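KDGF (Halomonas sp., PDB 5FQ0) probably converts unsaturated monouronates from pectin or alginate breakdown into linear ketonised sugars, using a cupin barrel that here binds nickel. Local coordinates at residues B[14-17]-B[21-24]; B[37-42]-B[62-67]. All coordinates share one frame; numbering follows the deposited sequence.

Interaction 1: residues B[14-17]-B[21-24]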
# COMPACT_ATOMS: atom_id res chain seq x y z
N TRP B 14 17.62 -0.08 -4.87
CA TRP B 14 17.31 -0.85 -3.66
C TRP B 14 18.33 -0.55 -2.57
O TRP B 14 19.49 -0.33 -2.87
CB TRP B 14 17.33 -2.35 -3.94
CG TRP B 14 16.23 -2.80 -4.85
CD1 TRP B 14 16.35 -3.12 -6.16
CD2 TRP B 14 14.84 -2.98 -4.52
NE1 TRP B 14 15.13 -3.49 -6.67
CE2 TRP B 14 14.19 -3.41 -5.68
CE3 TRP B 14 14.10 -2.83 -3.35
CZ2 TRP B 14 12.80 -3.70 -5.72
CZ3 TRP B 14 12.71 -3.10 -3.39
CH2 TRP B 14 12.09 -3.52 -4.55
N GLN B 15 17.88 -0.53 -1.32
CA GLN B 15 18.73 -0.27 -0.15
C GLN B 15 18.78 -1.56 0.65
O GLN B 15 17.74 -2.17 0.88
CB GLN B 15 18.13 0.84 0.74
CG GLN B 15 17.93 2.20 0.07
CD GLN B 15 19.23 2.75 -0.50
OE1 GLN B 15 20.28 2.69 0.15
NE2 GLN B 15 19.18 3.25 -1.74
N ASP B 16 19.96 -1.97 1.09
CA ASP B 16 20.08 -3.18 1.91
C ASP B 16 19.48 -2.98 3.30
O ASP B 16 19.69 -1.97 3.92
CB ASP B 16 21.54 -3.57 2.05
CG ASP B 16 22.11 -4.06 0.76
OD1 ASP B 16 21.40 -4.80 0.06
OD2 ASP B 16 23.23 -3.69 0.42
N VAL B 17 18.69 -3.94 3.75
CA VAL B 17 18.12 -3.88 5.08
C VAL B 17 18.95 -4.83 5.91
O VAL B 17 19.63 -4.39 6.85
CB VAL B 17 16.64 -4.29 5.09
CG1 VAL B 17 16.11 -4.31 6.53
CG2 VAL B 17 15.82 -3.36 4.19
N ILE B 21 17.27 -9.23 2.37
CA ILE B 21 16.22 -8.20 2.41
C ILE B 21 16.70 -6.82 1.94
O ILE B 21 17.65 -6.27 2.49
CB ILE B 21 15.57 -8.09 3.82
CG1 ILE B 21 15.03 -9.44 4.29
CG2 ILE B 21 14.44 -7.06 3.84
CD1 ILE B 21 14.48 -9.39 5.71
N GLN B 22 16.02 -6.27 0.94
CA GLN B 22 16.25 -4.90 0.46
C GLN B 22 14.95 -4.10 0.45
O GLN B 22 13.84 -4.68 0.46
CB GLN B 22 16.80 -4.94 -0.96
CG GLN B 22 18.15 -5.64 -1.06
CD GLN B 22 18.78 -5.40 -2.41
OE1 GLN B 22 18.16 -5.61 -3.44
NE2 GLN B 22 19.99 -4.91 -2.40
N ARG B 23 15.06 -2.77 0.39
CA ARG B 23 13.86 -1.95 0.35
C ARG B 23 14.03 -0.65 -0.38
O ARG B 23 15.15 -0.22 -0.63
CB ARG B 23 13.33 -1.65 1.76
CG ARG B 23 14.09 -0.60 2.53
CD ARG B 23 13.39 -0.41 3.87
NE ARG B 23 14.26 0.33 4.76
CZ ARG B 23 14.55 -0.01 6.00
NH1 ARG B 23 13.99 -1.05 6.58
NH2 ARG B 23 15.39 0.75 6.67
N LYS B 24 12.92 -0.03 -0.71
CA LYS B 24 12.91 1.36 -1.15
C LYS B 24 11.81 2.08 -0.35
O LYS B 24 10.66 1.58 -0.29
CB LYS B 24 12.58 1.46 -2.62
CG LYS B 24 13.50 0.68 -3.56
CD LYS B 24 13.16 1.03 -5.01
CE LYS B 24 13.88 0.10 -6.00
NZ LYS B 24 13.73 0.55 -7.42

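Interaction 2: residues B[37-42]-B[62-67]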
# COMPACT_ATOMS: atom_id res chain seq x y z
N VAL B 37 9.29 -3.58 0.16
CA VAL B 37 10.31 -4.49 0.72
C VAL B 37 10.43 -5.77 -0.13
O VAL B 37 9.44 -6.45 -0.42
CB VAL B 37 10.03 -4.86 2.21
CG1 VAL B 37 11.26 -5.55 2.86
CG2 VAL B 37 9.64 -3.62 3.02
N LYS B 38 11.66 -6.08 -0.54
CA LYS B 38 11.97 -7.24 -1.37
C LYS B 38 12.72 -8.31 -0.59
O LYS B 38 13.81 -8.04 -0.05
CB LYS B 38 12.83 -6.81 -2.57
CG LYS B 38 13.16 -7.96 -3.53
CD LYS B 38 13.73 -7.45 -4.84
CE LYS B 38 15.01 -6.63 -4.65
NZ LYS B 38 16.22 -7.40 -4.29
N PHE B 39 12.16 -9.52 -0.59
CA PHE B 39 12.74 -10.65 0.12
C PHE B 39 13.27 -11.66 -0.89
O PHE B 39 12.62 -11.97 -1.86
CB PHE B 39 11.63 -11.36 0.91
CG PHE B 39 11.22 -10.67 2.18
CD1 PHE B 39 10.59 -9.44 2.15
CD2 PHE B 39 11.39 -11.33 3.42
CE1 PHE B 39 10.17 -8.84 3.34
CE2 PHE B 39 10.99 -10.73 4.60
CZ PHE B 39 10.38 -9.49 4.57
N ASP B 40 14.46 -12.18 -0.64
CA ASP B 40 14.91 -13.39 -1.27
C ASP B 40 14.06 -14.53 -0.72
O ASP B 40 13.47 -14.41 0.36
CB ASP B 40 16.36 -13.64 -0.87
CG ASP B 40 17.29 -12.63 -1.49
OD1 ASP B 40 16.88 -11.83 -2.36
OD2 ASP B 40 18.46 -12.70 -1.13
N ARG B 41 13.96 -15.62 -1.47
CA ARG B 41 13.21 -16.78 -1.00
C ARG B 41 13.78 -17.31 0.33
O ARG B 41 14.99 -17.42 0.51
CB ARG B 41 13.24 -17.84 -2.08
CG ARG B 41 12.86 -19.22 -1.65
CD ARG B 41 13.82 -20.07 -2.45
NE ARG B 41 13.20 -20.75 -3.54
CZ ARG B 41 13.83 -21.24 -4.60
NH1 ARG B 41 15.13 -21.08 -4.81
NH2 ARG B 41 13.11 -21.91 -5.48
N GLY B 42 12.91 -17.58 1.29
CA GLY B 42 13.39 -18.06 2.59
C GLY B 42 13.97 -16.99 3.51
O GLY B 42 14.39 -17.32 4.62
N GLY B 62 5.31 -12.56 -5.59
CA GLY B 62 5.80 -13.75 -4.87
C GLY B 62 4.74 -14.19 -3.88
O GLY B 62 3.55 -14.14 -4.18
N ALA B 63 5.18 -14.58 -2.68
CA ALA B 63 4.34 -15.16 -1.64
C ALA B 63 5.11 -15.16 -0.33
O ALA B 63 6.35 -15.20 -0.32
CB ALA B 63 3.92 -16.59 -2.02
N PHE B 64 4.35 -15.05 0.76
CA PHE B 64 4.89 -15.05 2.13
C PHE B 64 4.04 -15.94 3.02
O PHE B 64 2.80 -15.98 2.86
CB PHE B 64 4.78 -13.64 2.75
CG PHE B 64 5.63 -12.61 2.08
CD1 PHE B 64 5.19 -11.95 0.92
CD2 PHE B 64 6.87 -12.29 2.59
CE1 PHE B 64 6.00 -10.99 0.30
CE2 PHE B 64 7.69 -11.34 1.99
CZ PHE B 64 7.25 -10.67 0.86
N GLU B 65 4.67 -16.60 3.99
CA GLU B 65 3.88 -17.07 5.12
C GLU B 65 3.97 -15.99 6.19
O GLU B 65 5.06 -15.64 6.66
CB GLU B 65 4.32 -18.41 5.69
CG GLU B 65 3.59 -18.59 7.03
CD GLU B 65 3.55 -19.99 7.59
OE1 GLU B 65 2.69 -20.79 7.15
OE2 GLU B 65 4.33 -20.28 8.53
N VAL B 66 2.82 -15.46 6.56
CA VAL B 66 2.79 -14.36 7.52
C VAL B 66 2.21 -14.90 8.82
O VAL B 66 1.21 -15.67 8.81
CB VAL B 66 1.96 -13.17 7.00
CG1 VAL B 66 1.62 -12.20 8.14
CG2 VAL B 66 2.71 -12.43 5.89
N GLU B 67 2.85 -14.52 9.91
CA GLU B 67 2.40 -14.86 11.25
C GLU B 67 1.86 -13.64 11.96
O GLU B 67 2.56 -12.62 12.08
CB GLU B 67 3.56 -15.45 12.05
CG GLU B 67 3.16 -15.80 13.46
CD GLU B 67 4.32 -16.34 14.28
OE1 GLU B 67 5.49 -16.01 13.98
OE2 GLU B 67 4.04 -17.12 15.21

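Interaction 1: residues B[14-17]-B[21-24]
Gln-15 and Arg-23 form an antiparallel hydrogen-bonded pair: Gln-15 N gives to Arg-23 O, and Arg-23 N returns to Gln-15 O, both at 2.8 Å. Val-17 N adds a bond to Ile-21 O near the turn. Asp-16 and Gln-22, the neighbouring non-hydrogen-bonded pair, join through their side chains, which run side by side. Gln-22 NE2 reaches Asp-16 OD1 at 2.8 Å, nearly straight (169°), in the plane of its own amide but 33° out of the carboxylate plane on the syn side. The other amide atom, Gln-22 OE1, accepts a bond from Lys-38 NZ, so both ends of the amide are used, which probably fixes its rotation.

The indole of Trp-14 takes part in cation-pi contacts. Lys-24, extended beyond CG, crosses it at about a right angle; its CE makes a CH-pi contact 3.6 Å from the centroid of the five-membered ring, and NZ, held by His-12 O and Asn-9 OD1, makes the first cation-pi contact, 4.5 Å from the same centroid. Lys-38 makes a second on the opposite face. Replacing Trp-14 by alanine removes the indole and would probably leave the chains of Lys-24 and Lys-38 each without the aromatic face it lies on, opening a gap beside Gln-22.

Apolar contact lies on the other side of the hairpin. Val-17 CG2 sits over one face of the Arg-23 guanidinium and 3.7 Å from Arg-23 CG, which chi1 of 76° places between backbone N and carbonyl carbon. Val-17 CB also packs on Ile-21 CG2. The whole is a beta hairpin, whose strand 15-18 forms an outer edge of the larger cupin sheet.

Interaction 2: residues B[37-42]-B[62-67]
Phe-39 and Phe-64 meet in the interior of the cupin beta-barrel, where they bridge its two antiparallel sheets: Phe-39 comes from strand 32-39 of the larger sheet, Phe-64 from strand 64-68 of the smaller. The pair is a T-shaped (edge-to-face) stack, with ring planes at 90° and centroids 5.0 Å apart. Phe-64 supplies the edge and Phe-39 the face. No hydrogen bond links the segments, so these two rings carry the contact by themselves. Both are buried, and alanines close in around them: Ala-93 touches both rings and Ala-91 the ring of Phe-64, while Val-100 packs on Phe-64 from strand 98-105.

Away from the rings the two segments diverge. Beyond Phe-39 the chain leaves the strand through Asp-40, Arg-41 and Gly-42, all exposed to solvent, and the carboxylates of Glu-65 and Glu-67 lie on the partly exposed outer side of their strand. With CG beside the backbone N (chi1 -65°), the Phe-64 ring swings across towards the other sheet. Its leading atom, CE2, stands 3.4 Å above the Phe-39 ring plane, displaced towards the rim, with Phe-39 CD1 its nearest neighbour at 3.5 Å.

How the interactions relate
Interactions 1 and 2 follow in series along the chain, their centres about 14 Å apart. Strands 15-18, 21-29 and 32-39 are consecutive neighbours in the larger sheet; interaction 1 joins the first two at its edge, whereas interaction 2 leads from the third into the smaller sheet. The two meet directly: Gln-22 O and Lys-38 N lie 2.8 Å apart, a probable backbone hydrogen bond, and Ile-21 CG2 packs on Val-37 CG1. An outer hairpin is thus tied to the barrel interior through one strand. Neither contact supplies a nickel ligand (His-48, His-50, Gln-55 and His-89), though side chains of Arg-23 and Phe-39 come within about 10 and 9 Å of the metal.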